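Local coordinates for protein amidohydrolase (Mycoplasma synoviae, PDB 3OVG) that hydrolyses phosphorylated 1,4-lactones of D-xylonate and L-arabinonate, and also carboxy 1,4-lactones, using two zinc ions per subunit, at residues A[35-39]-A[104-108]; A[51-57]-A[281-285]; A[71-77]-A[97-102]; A[128-134]-A[146-152]. The contacts are given in a common frame with arbitrary orientation. Residues are numbered along the deposited sequence.

Contact 1. Residues A[35-39]-A[104-108]; sequences PEVEE and AKFYD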
# COMPACT_ATOMS: atom_id res chain seq x y z
N PRO A 35 1.08 8.41 -17.95
CA PRO A 35 1.52 7.37 -17.00
C PRO A 35 2.32 7.93 -15.81
O PRO A 35 2.24 7.38 -14.72
CB PRO A 35 2.42 6.46 -17.84
CG PRO A 35 2.01 6.69 -19.26
CD PRO A 35 1.51 8.13 -19.33
N GLU A 36 3.07 9.00 -16.00
CA GLU A 36 3.89 9.48 -14.90
C GLU A 36 3.04 10.13 -13.81
O GLU A 36 3.30 9.98 -12.62
CB GLU A 36 4.94 10.46 -15.42
CG GLU A 36 6.18 10.49 -14.63
CD GLU A 36 7.20 11.43 -15.22
OE1 GLU A 36 6.81 12.26 -16.08
OE2 GLU A 36 8.39 11.36 -14.83
N VAL A 37 2.01 10.86 -14.23
CA VAL A 37 1.10 11.47 -13.28
C VAL A 37 0.40 10.40 -12.42
O VAL A 37 0.09 10.61 -11.23
CB VAL A 37 0.08 12.37 -14.01
CG1 VAL A 37 -1.11 12.68 -13.11
CG2 VAL A 37 0.76 13.62 -14.50
N GLU A 38 0.18 9.24 -13.04
CA GLU A 38 -0.26 8.03 -12.34
C GLU A 38 0.59 7.67 -11.11
O GLU A 38 0.04 7.30 -10.07
CB GLU A 38 -0.32 6.86 -13.33
CG GLU A 38 -1.50 6.96 -14.28
CD GLU A 38 -2.80 7.14 -13.51
OE1 GLU A 38 -3.10 6.27 -12.64
OE2 GLU A 38 -3.51 8.15 -13.76
N GLU A 39 1.92 7.78 -11.21
CA GLU A 39 2.80 7.47 -10.08
C GLU A 39 2.72 8.48 -8.93
O GLU A 39 2.92 8.12 -7.76
CB GLU A 39 4.24 7.31 -10.56
CG GLU A 39 4.35 6.29 -11.70
CD GLU A 39 5.80 5.93 -12.07
OE1 GLU A 39 6.69 6.80 -11.94
OE2 GLU A 39 6.02 4.77 -12.53
N ALA A 104 10.11 1.90 -21.09
CA ALA A 104 9.07 0.88 -21.30
C ALA A 104 8.02 0.84 -20.20
O ALA A 104 6.88 0.46 -20.45
CB ALA A 104 9.70 -0.48 -21.43
N LYS A 105 8.43 1.18 -18.98
CA LYS A 105 7.54 1.16 -17.83
C LYS A 105 6.28 1.97 -18.10
O LYS A 105 5.23 1.68 -17.53
CB LYS A 105 8.22 1.76 -16.59
CG LYS A 105 7.42 1.57 -15.29
CD LYS A 105 8.04 2.35 -14.08
CE LYS A 105 7.31 2.00 -12.78
NZ LYS A 105 8.13 2.21 -11.54
N PHE A 106 6.41 3.01 -18.93
CA PHE A 106 5.29 3.91 -19.23
C PHE A 106 4.42 3.49 -20.43
O PHE A 106 3.57 4.25 -20.86
CB PHE A 106 5.77 5.34 -19.44
CG PHE A 106 6.35 5.95 -18.21
CD1 PHE A 106 5.81 5.67 -16.96
CD2 PHE A 106 7.44 6.80 -18.28
CE1 PHE A 106 6.35 6.24 -15.81
CE2 PHE A 106 7.96 7.38 -17.14
CZ PHE A 106 7.42 7.09 -15.90
N TYR A 107 4.65 2.28 -20.93
CA TYR A 107 3.84 1.74 -22.03
C TYR A 107 3.37 0.32 -21.73
O TYR A 107 4.16 -0.56 -21.39
CB TYR A 107 4.66 1.72 -23.33
CG TYR A 107 5.13 3.10 -23.71
CD1 TYR A 107 6.33 3.56 -23.22
CD2 TYR A 107 4.36 3.94 -24.49
CE1 TYR A 107 6.77 4.79 -23.52
CE2 TYR A 107 4.78 5.21 -24.79
CZ TYR A 107 6.01 5.62 -24.30
OH TYR A 107 6.52 6.87 -24.56
N ASP A 108 2.08 0.07 -21.89
CA ASP A 108 1.58 -1.29 -21.72
C ASP A 108 2.34 -2.29 -22.59
O ASP A 108 2.28 -2.22 -23.81
CB ASP A 108 0.10 -1.33 -22.11
CG ASP A 108 -0.53 -2.63 -21.72
OD1 ASP A 108 -0.13 -3.67 -22.28
OD2 ASP A 108 -1.40 -2.60 -20.83
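The phenyl ring of Phe106 packs against Pro35 and Glu36 in the weakly bonded helical turn about 35-39, and it loses more surface to this contact than any other residue. The contact joins two loops of the TIM barrel of the phosphotriesterase family: one follows strand 22-25, the other follows strand 94-97. Its apolar part is small. Pro35 CB is 3.6 Å from Phe106 CD1, and Glu36 CG is 3.8 Å from Phe106 CZ. Both meet the ring obliquely. The backbone comes close too, with Pro35 CG 3.3 Å from Phe106 O, so the proline ring fits against the carbonyl as well as the phenyl group. The 104-106 segment is a 3-10 turn, held by Tyr107 N bonding to Ala104 O at 2.9 Å. The Phe106 ring also meets His102 edge-to-face, and the carboxylate of Glu36 is salt-bridged to Lys31. The site is near the metal centre: the side chain of Glu36 is about 6 Å from a zinc ion, and that of Phe106 about 6 Å from that of the zinc ligand His188. At the exposed margin Glu39 and Lys105 bring opposite charges together. Their salt bridge is rather long, with Glu39 OE2 and Lys105 NZ 3.5 Å apart. Glu39 OE2 also sits at the edge of the Phe106 ring, 3.6 Å from CE1, and comes to 3.1 Å from Lys105 CE.

Contact 2. Residues A[51-57]-A[281-285]; sequences SIKEFKE and QRNYG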
# COMPACT_ATOMS: atom_id res chain seq x y z
N SER A 51 4.33 28.81 -15.80
CA SER A 51 5.45 28.33 -16.62
C SER A 51 6.14 29.50 -17.30
O SER A 51 7.40 29.59 -17.38
CB SER A 51 4.98 27.32 -17.67
OG SER A 51 4.44 26.16 -17.06
N ILE A 52 5.30 30.41 -17.80
CA ILE A 52 5.78 31.62 -18.46
C ILE A 52 6.58 32.50 -17.50
O ILE A 52 7.64 33.00 -17.85
CB ILE A 52 4.61 32.39 -19.05
CG1 ILE A 52 3.95 31.58 -20.18
CG2 ILE A 52 5.03 33.76 -19.49
CD1 ILE A 52 2.69 32.20 -20.76
N LYS A 53 6.08 32.69 -16.28
CA LYS A 53 6.86 33.46 -15.30
C LYS A 53 8.18 32.76 -15.00
O LYS A 53 9.19 33.41 -14.84
CB LYS A 53 6.08 33.65 -13.99
CG LYS A 53 4.75 34.42 -14.13
CD LYS A 53 3.92 34.28 -12.84
CE LYS A 53 2.64 35.12 -12.93
NZ LYS A 53 1.68 34.87 -11.81
N GLU A 54 8.17 31.43 -14.93
CA GLU A 54 9.44 30.72 -14.70
C GLU A 54 10.40 30.96 -15.87
O GLU A 54 11.58 31.27 -15.69
CB GLU A 54 9.22 29.21 -14.43
CG GLU A 54 10.39 28.46 -13.77
CD GLU A 54 10.61 28.83 -12.27
OE1 GLU A 54 9.84 29.66 -11.70
OE2 GLU A 54 11.57 28.31 -11.68
N PHE A 55 9.88 30.80 -17.09
CA PHE A 55 10.69 30.98 -18.29
C PHE A 55 11.34 32.38 -18.30
O PHE A 55 12.53 32.51 -18.63
CB PHE A 55 9.82 30.79 -19.54
CG PHE A 55 10.60 30.31 -20.76
CD1 PHE A 55 11.88 30.80 -21.04
CD2 PHE A 55 10.05 29.36 -21.61
CE1 PHE A 55 12.59 30.38 -22.16
CE2 PHE A 55 10.75 28.92 -22.75
CZ PHE A 55 12.04 29.43 -23.02
N LYS A 56 10.55 33.41 -17.95
CA LYS A 56 11.05 34.80 -17.84
C LYS A 56 12.18 34.95 -16.81
O LYS A 56 13.12 35.71 -17.01
CB LYS A 56 9.89 35.76 -17.52
CG LYS A 56 8.92 35.97 -18.72
CD LYS A 56 7.68 36.82 -18.36
CE LYS A 56 6.87 37.23 -19.61
NZ LYS A 56 5.48 37.77 -19.31
N GLU A 57 12.10 34.23 -15.70
CA GLU A 57 13.24 34.27 -14.78
C GLU A 57 14.51 33.68 -15.41
O GLU A 57 15.64 34.19 -15.24
CB GLU A 57 12.91 33.57 -13.47
CG GLU A 57 11.95 34.38 -12.64
CD GLU A 57 11.51 33.70 -11.36
OE1 GLU A 57 12.25 32.83 -10.84
OE2 GLU A 57 10.40 34.03 -10.89
N GLN A 281 9.92 23.97 -9.60
CA GLN A 281 9.97 25.32 -10.16
C GLN A 281 9.47 26.31 -9.13
O GLN A 281 8.62 25.96 -8.32
CB GLN A 281 9.16 25.41 -11.46
CG GLN A 281 9.77 24.59 -12.56
CD GLN A 281 9.07 24.76 -13.88
OE1 GLN A 281 8.44 25.80 -14.13
NE2 GLN A 281 9.17 23.75 -14.74
N ARG A 282 10.05 27.51 -9.13
CA ARG A 282 9.73 28.53 -8.14
C ARG A 282 8.27 28.97 -8.25
O ARG A 282 7.53 28.95 -7.27
CB ARG A 282 10.62 29.75 -8.31
CG ARG A 282 10.57 30.70 -7.11
CD ARG A 282 11.51 31.91 -7.30
NE ARG A 282 10.87 32.98 -8.07
CZ ARG A 282 10.00 33.85 -7.56
NH1 ARG A 282 9.46 34.79 -8.32
NH2 ARG A 282 9.68 33.77 -6.28
N ASN A 283 7.86 29.35 -9.45
CA ASN A 283 6.51 29.87 -9.65
C ASN A 283 5.43 28.82 -9.47
O ASN A 283 4.44 29.05 -8.81
CB ASN A 283 6.43 30.65 -10.98
CG ASN A 283 7.08 32.02 -10.88
OD1 ASN A 283 6.49 32.96 -10.31
ND2 ASN A 283 8.30 32.14 -11.40
N TYR A 284 5.64 27.63 -10.01
CA TYR A 284 4.80 26.48 -9.63
C TYR A 284 4.75 26.25 -8.10
O TYR A 284 3.67 25.98 -7.53
CB TYR A 284 5.29 25.22 -10.35
CG TYR A 284 4.59 24.89 -11.66
CD1 TYR A 284 3.23 24.62 -11.70
CD2 TYR A 284 5.31 24.82 -12.86
CE1 TYR A 284 2.58 24.28 -12.89
CE2 TYR A 284 4.69 24.50 -14.06
CZ TYR A 284 3.31 24.21 -14.07
OH TYR A 284 2.68 23.87 -15.24
N GLY A 285 5.90 26.32 -7.43
CA GLY A 285 5.91 26.22 -5.97
C GLY A 285 4.93 27.21 -5.32
O GLY A 285 4.14 26.88 -4.43
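Glu54, Asn283 and Glu57 carry this contact between helix 48-60 and the first turn of helix 282-287. The CA-to-CB bond of Glu54 points toward the other helix. Its OE2 accepts from Arg282 N at 3.1 Å, and its OE1 accepts from Asn283 N at 3.0 Å. These two backbone NH groups belong to the first turn, and a carboxylate from another helix takes them up. Glu54 OE2 also accepts from Leu295 N. Gln281 holds the N-cap position itself. Asn283 adds its side-chain amide. Its ND2 donates to Glu54 OE1 and to Glu57 OE2, both at 2.9 Å, and so links the two glutamates. Glu57 also forms a salt bridge with Arg282. Its OE2 is 2.8 Å from Arg282 NH1, and its OE1 is 3.1 Å from Arg282 NE, so the carboxylate meets the edge of the guanidinium. Arg282 has a second acidic partner, Glu351 of a third subunit. Lys53 CB packs against the amide carbon of Asn283, CG, at 3.7 Å. The substrate-binding residues Arg277 to Tyr280 immediately precede Gln281. The contact thus joins the loop after the last strand of a TIM barrel to the helix after the first, where the barrel closes on itself.

Contact 3. Residues A[71-77]-A[97-102]; sequences PPNVGRD and MSTGFH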
# COMPACT_ATOMS: atom_id res chain seq x y z
N PRO A 71 7.84 12.96 -24.47
CA PRO A 71 7.44 12.27 -25.69
C PRO A 71 5.91 12.31 -25.77
O PRO A 71 5.24 12.54 -24.77
CB PRO A 71 7.90 10.83 -25.46
CG PRO A 71 8.13 10.69 -23.95
CD PRO A 71 7.98 12.06 -23.32
N PRO A 72 5.35 12.07 -26.95
CA PRO A 72 3.90 12.29 -27.15
C PRO A 72 3.01 11.65 -26.08
O PRO A 72 2.05 12.27 -25.62
CB PRO A 72 3.61 11.59 -28.49
CG PRO A 72 4.93 11.28 -29.11
CD PRO A 72 6.05 11.65 -28.17
N ASN A 73 3.32 10.41 -25.69
CA ASN A 73 2.38 9.64 -24.87
C ASN A 73 2.60 9.81 -23.37
O ASN A 73 1.88 9.23 -22.59
CB ASN A 73 2.47 8.16 -25.21
CG ASN A 73 2.17 7.89 -26.69
OD1 ASN A 73 1.07 8.18 -27.19
ND2 ASN A 73 3.14 7.35 -27.38
N VAL A 74 3.60 10.59 -22.99
CA VAL A 74 3.87 10.79 -21.57
C VAL A 74 3.86 12.29 -21.22
O VAL A 74 4.90 12.93 -21.16
CB VAL A 74 5.16 10.05 -21.16
CG1 VAL A 74 5.45 10.22 -19.66
CG2 VAL A 74 5.00 8.57 -21.47
N GLY A 75 2.67 12.86 -21.08
CA GLY A 75 2.52 14.22 -20.59
C GLY A 75 2.57 15.40 -21.55
O GLY A 75 2.21 16.51 -21.14
N ARG A 76 2.96 15.16 -22.80
CA ARG A 76 3.22 16.24 -23.75
C ARG A 76 1.94 16.98 -24.06
O ARG A 76 0.88 16.36 -24.30
CB ARG A 76 3.83 15.70 -25.05
CG ARG A 76 4.45 16.78 -25.93
CD ARG A 76 4.98 16.23 -27.29
NE ARG A 76 3.87 15.89 -28.19
CZ ARG A 76 4.00 15.38 -29.42
NH1 ARG A 76 5.21 15.11 -29.92
NH2 ARG A 76 2.87 15.11 -30.13
N ASP A 77 2.05 18.30 -24.09
CA ASP A 77 0.90 19.16 -24.37
C ASP A 77 1.35 20.20 -25.40
O ASP A 77 1.99 21.20 -25.06
CB ASP A 77 0.37 19.79 -23.07
CG ASP A 77 -0.92 20.59 -23.28
OD1 ASP A 77 -1.14 21.10 -24.40
OD2 ASP A 77 -1.70 20.74 -22.32
N MSE A 97 10.51 20.99 -28.88
CA MSE A 97 9.71 19.92 -28.31
C MSE A 97 10.15 18.57 -28.88
O MSE A 97 10.87 18.54 -29.87
CB MSE A 97 8.22 20.17 -28.55
CG MSE A 97 7.68 21.31 -27.66
SE MSE A 97 5.73 21.44 -27.98
CE MSE A 97 5.09 19.96 -26.83
N SER A 98 9.66 17.48 -28.28
CA SER A 98 10.19 16.16 -28.60
C SER A 98 9.19 15.23 -29.22
O SER A 98 7.99 15.27 -28.88
CB SER A 98 10.74 15.50 -27.34
OG SER A 98 11.38 14.27 -27.65
N THR A 99 9.67 14.36 -30.09
CA THR A 99 8.85 13.19 -30.44
C THR A 99 9.43 11.90 -29.78
O THR A 99 10.22 11.98 -28.85
CB THR A 99 8.62 13.04 -31.99
OG1 THR A 99 7.73 11.95 -32.23
CG2 THR A 99 9.94 12.76 -32.75
N GLY A 100 8.99 10.73 -30.19
CA GLY A 100 9.54 9.52 -29.62
C GLY A 100 8.86 8.93 -28.38
O GLY A 100 7.66 9.04 -28.19
N PHE A 101 9.66 8.29 -27.53
CA PHE A 101 9.15 7.42 -26.47
C PHE A 101 9.88 7.58 -25.15
O PHE A 101 11.07 7.92 -25.14
CB PHE A 101 9.28 5.99 -26.92
CG PHE A 101 8.38 5.68 -28.06
CD1 PHE A 101 7.06 5.32 -27.82
CD2 PHE A 101 8.81 5.84 -29.36
CE1 PHE A 101 6.20 5.05 -28.87
CE2 PHE A 101 7.94 5.57 -30.43
CZ PHE A 101 6.65 5.19 -30.18
N HIS A 102 9.17 7.32 -24.05
CA HIS A 102 9.79 7.23 -22.74
C HIS A 102 10.26 5.78 -22.50
O HIS A 102 10.26 4.96 -23.42
CB HIS A 102 8.80 7.62 -21.67
CG HIS A 102 9.40 8.47 -20.60
ND1 HIS A 102 10.53 8.08 -19.91
CD2 HIS A 102 9.06 9.68 -20.11
CE1 HIS A 102 10.86 9.02 -19.04
NE2 HIS A 102 9.97 10.00 -19.14
O HOH W 1 5.48 8.38 -26.64
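Polar links across the two loops are few. Arg76 NH1 donates to Ser98 O at 3.0 Å, the direct hydrogen bond of the contact, while the same guanidinium is salt-bridged to Glu129 on helix 119-131. Water 1 makes a second link. It accepts from Asn73 N at 3.1 Å and donates to Gly100 O at 2.8 Å. Each segment also has its own internal bond. Val74 N bonds to Pro71 O at 3.1 Å in a type I turn, and Ser98 OG donates to Thr99 O at 2.8 Å.

Packing does the rest. Pro71 and Pro72 lie along the backbone of 98-102: Pro72 CD is 3.1 Å from Gly100 O, and Pro71 CB is 3.3 Å from that same oxygen. At the backbone angles of Gly100 a CB would jam against the Thr99 carbonyl, hence the glycine. Met97 (selenomethionine) places CE 3.4 Å from Arg76 CG. His102 is held against Val74, whose CG1 is 3.7 Å from His102 CD2, and against Pro71, whose CG is 3.9 Å from His102 CB.

The His102 side chain lies about 4 Å from a zinc ion and meets the zinc ligand His188 edge-to-face. The two loops follow neighbouring parallel strands, 63-68 and 94-97, joined through helix 78-88. This is a beta-alpha-beta unit of the TIM barrel, with its loops beside the binuclear zinc site.

Contact 4. Residues A[128-134]-A[146-152]; sequences AEIEEGM and RSKAKAG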
# COMPACT_ATOMS: atom_id res chain seq x y z
N ALA A 128 7.01 12.09 -39.18
CA ALA A 128 5.93 13.04 -39.44
C ALA A 128 5.95 14.17 -38.41
O ALA A 128 5.68 15.33 -38.73
CB ALA A 128 4.55 12.32 -39.41
N GLU A 129 6.26 13.85 -37.16
CA GLU A 129 6.26 14.89 -36.13
C GLU A 129 7.41 15.87 -36.33
O GLU A 129 7.26 17.06 -36.08
CB GLU A 129 6.29 14.31 -34.72
CG GLU A 129 5.01 13.57 -34.35
CD GLU A 129 4.61 13.76 -32.89
OE1 GLU A 129 5.42 13.45 -31.96
OE2 GLU A 129 3.49 14.25 -32.69
N ILE A 130 8.56 15.36 -36.75
CA ILE A 130 9.74 16.19 -37.05
C ILE A 130 9.53 17.04 -38.34
O ILE A 130 9.89 18.21 -38.40
CB ILE A 130 11.00 15.30 -37.21
CG1 ILE A 130 11.33 14.53 -35.92
CG2 ILE A 130 12.20 16.12 -37.61
CD1 ILE A 130 11.88 15.42 -34.77
N GLU A 131 8.91 16.45 -39.37
CA GLU A 131 8.86 17.06 -40.70
C GLU A 131 7.51 17.63 -41.14
O GLU A 131 7.47 18.51 -42.01
CB GLU A 131 9.44 16.11 -41.78
CG GLU A 131 10.91 15.74 -41.50
CD GLU A 131 11.61 15.00 -42.64
OE1 GLU A 131 10.94 14.22 -43.38
OE2 GLU A 131 12.84 15.19 -42.74
N GLU A 132 6.40 17.18 -40.58
CA GLU A 132 5.13 17.76 -40.94
C GLU A 132 4.54 18.59 -39.80
O GLU A 132 4.19 19.76 -39.98
CB GLU A 132 4.16 16.66 -41.36
CG GLU A 132 4.58 15.98 -42.65
CD GLU A 132 3.70 14.79 -42.96
OE1 GLU A 132 2.47 14.97 -42.95
OE2 GLU A 132 4.23 13.69 -43.19
N GLY A 133 4.42 17.98 -38.63
CA GLY A 133 3.89 18.67 -37.47
C GLY A 133 3.56 17.68 -36.36
O GLY A 133 3.16 16.55 -36.63
N MSE A 134 3.72 18.11 -35.10
CA MSE A 134 3.28 17.29 -33.98
C MSE A 134 1.77 17.08 -33.95
O MSE A 134 1.01 18.01 -34.19
CB MSE A 134 3.73 17.89 -32.67
CG MSE A 134 5.24 17.74 -32.50
SE MSE A 134 5.83 18.70 -30.89
CE MSE A 134 5.55 20.54 -31.61
N ARG A 146 -2.64 17.44 -36.84
CA ARG A 146 -1.27 18.00 -36.76
C ARG A 146 -1.22 19.52 -36.54
O ARG A 146 -1.95 20.27 -37.15
CB ARG A 146 -0.43 17.61 -37.98
CG ARG A 146 -0.37 16.06 -38.24
CD ARG A 146 0.87 15.60 -39.04
NE ARG A 146 0.90 14.14 -39.09
CZ ARG A 146 1.48 13.36 -38.19
NH1 ARG A 146 2.17 13.91 -37.17
NH2 ARG A 146 1.41 12.04 -38.31
N SER A 147 -0.35 19.94 -35.62
CA SER A 147 0.02 21.33 -35.41
C SER A 147 0.91 21.78 -36.56
O SER A 147 1.53 20.94 -37.21
CB SER A 147 0.87 21.42 -34.13
OG SER A 147 1.05 22.76 -33.75
N LYS A 148 1.00 23.09 -36.80
CA LYS A 148 2.06 23.62 -37.67
C LYS A 148 3.42 23.54 -36.95
O LYS A 148 4.46 23.61 -37.59
CB LYS A 148 1.81 25.09 -38.06
CG LYS A 148 0.51 25.35 -38.83
CD LYS A 148 0.44 26.83 -39.26
CE LYS A 148 -0.97 27.25 -39.66
NZ LYS A 148 -1.39 26.56 -40.91
N ALA A 149 3.40 23.44 -35.62
CA ALA A 149 4.64 23.30 -34.85
C ALA A 149 5.19 21.89 -35.05
O ALA A 149 4.44 20.91 -35.01
CB ALA A 149 4.40 23.57 -33.36
N LYS A 150 6.50 21.80 -35.25
CA LYS A 150 7.17 20.53 -35.42
C LYS A 150 8.09 20.26 -34.25
O LYS A 150 8.59 21.18 -33.62
CB LYS A 150 7.99 20.49 -36.72
CG LYS A 150 7.20 20.75 -37.99
CD LYS A 150 8.12 20.98 -39.17
CE LYS A 150 7.36 21.59 -40.37
NZ LYS A 150 8.29 21.97 -41.47
N ALA A 151 8.28 18.97 -33.98
CA ALA A 151 9.29 18.53 -33.05
C ALA A 151 10.70 18.74 -33.60
O ALA A 151 10.92 18.64 -34.84
CB ALA A 151 9.04 17.03 -32.66
N GLY A 152 11.63 19.01 -32.69
CA GLY A 152 13.02 19.21 -33.06
C GLY A 152 14.04 18.29 -32.39
O GLY A 152 15.24 18.57 -32.43
O HOH W 2 1.07 20.75 -39.81
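The C-terminal end of helix 119-131 is tied here to the segment that leads toward strand 157-160, within one alpha-to-beta connection of the TIM barrel. Carbonyls at a helix end lack the usual partners further along the helix, and several find one here. Ala128 O accepts from Glu132 N at 2.7 Å and from Gly133 N at 2.9 Å. Glu129 O accepts from Ala151 N at 3.0 Å. Glu132 O and Ser147 O share water 2, which donates to them at 3.3 and 2.6 Å. Gly133 O takes a bond from Arg146 NH1 at 2.9 Å, and Arg146 NH2 bonds to Tyr139. Beyond the helix the backbones pair both ways: Met134 N donates to Ala149 O at 2.9 Å, and Ser147 N donates to Met134 O at 2.8 Å. An ST turn serves Ala149 N, which reaches Ser147 OG at 3.1 Å. The Glu129 carboxylate is satisfied elsewhere, by Arg76, Thr99 and the backbone N of Asp135. Apolar groups fill the gaps. Met134 (selenomethionine) puts CE 3.7 Å from Ala149 CB, and Ile130 CD1 is 3.9 Å from Ala151 CB. Over one face of the Arg146 guanidinium, Ala128 CB is 3.3 Å from NH2. A CB on Gly133 would clash, falling 1.9 Å from Ser147 O; the glycine CA instead makes a CA-H...O contact with Ser147 O at 3.3 Å.

Overall arrangement
From the N terminus, residues 35-39 open contact 1 and 51-57 then open contact 2. Contact 3 opens at 71-77 and closes at 97-102, entirely within the span of contact 1, which closes at 104-108. Contact 4 follows in series, from 128-134 to 146-152. Contact 2 closes last, at 281-285. It therefore crosses contact 1 and spans contacts 3 and 4. Contacts 1 and 3 touch through Tyr107 OH and His102 N, and contacts 3 and 4 through Arg76 and Glu129. Contact 1 joins loops after strands 22-25 and 94-97, contact 3 those after 63-68 and 94-97. Contact 4 precedes strand 157-160. Contact 2 touches no other and ties the end of the barrel to its beginning.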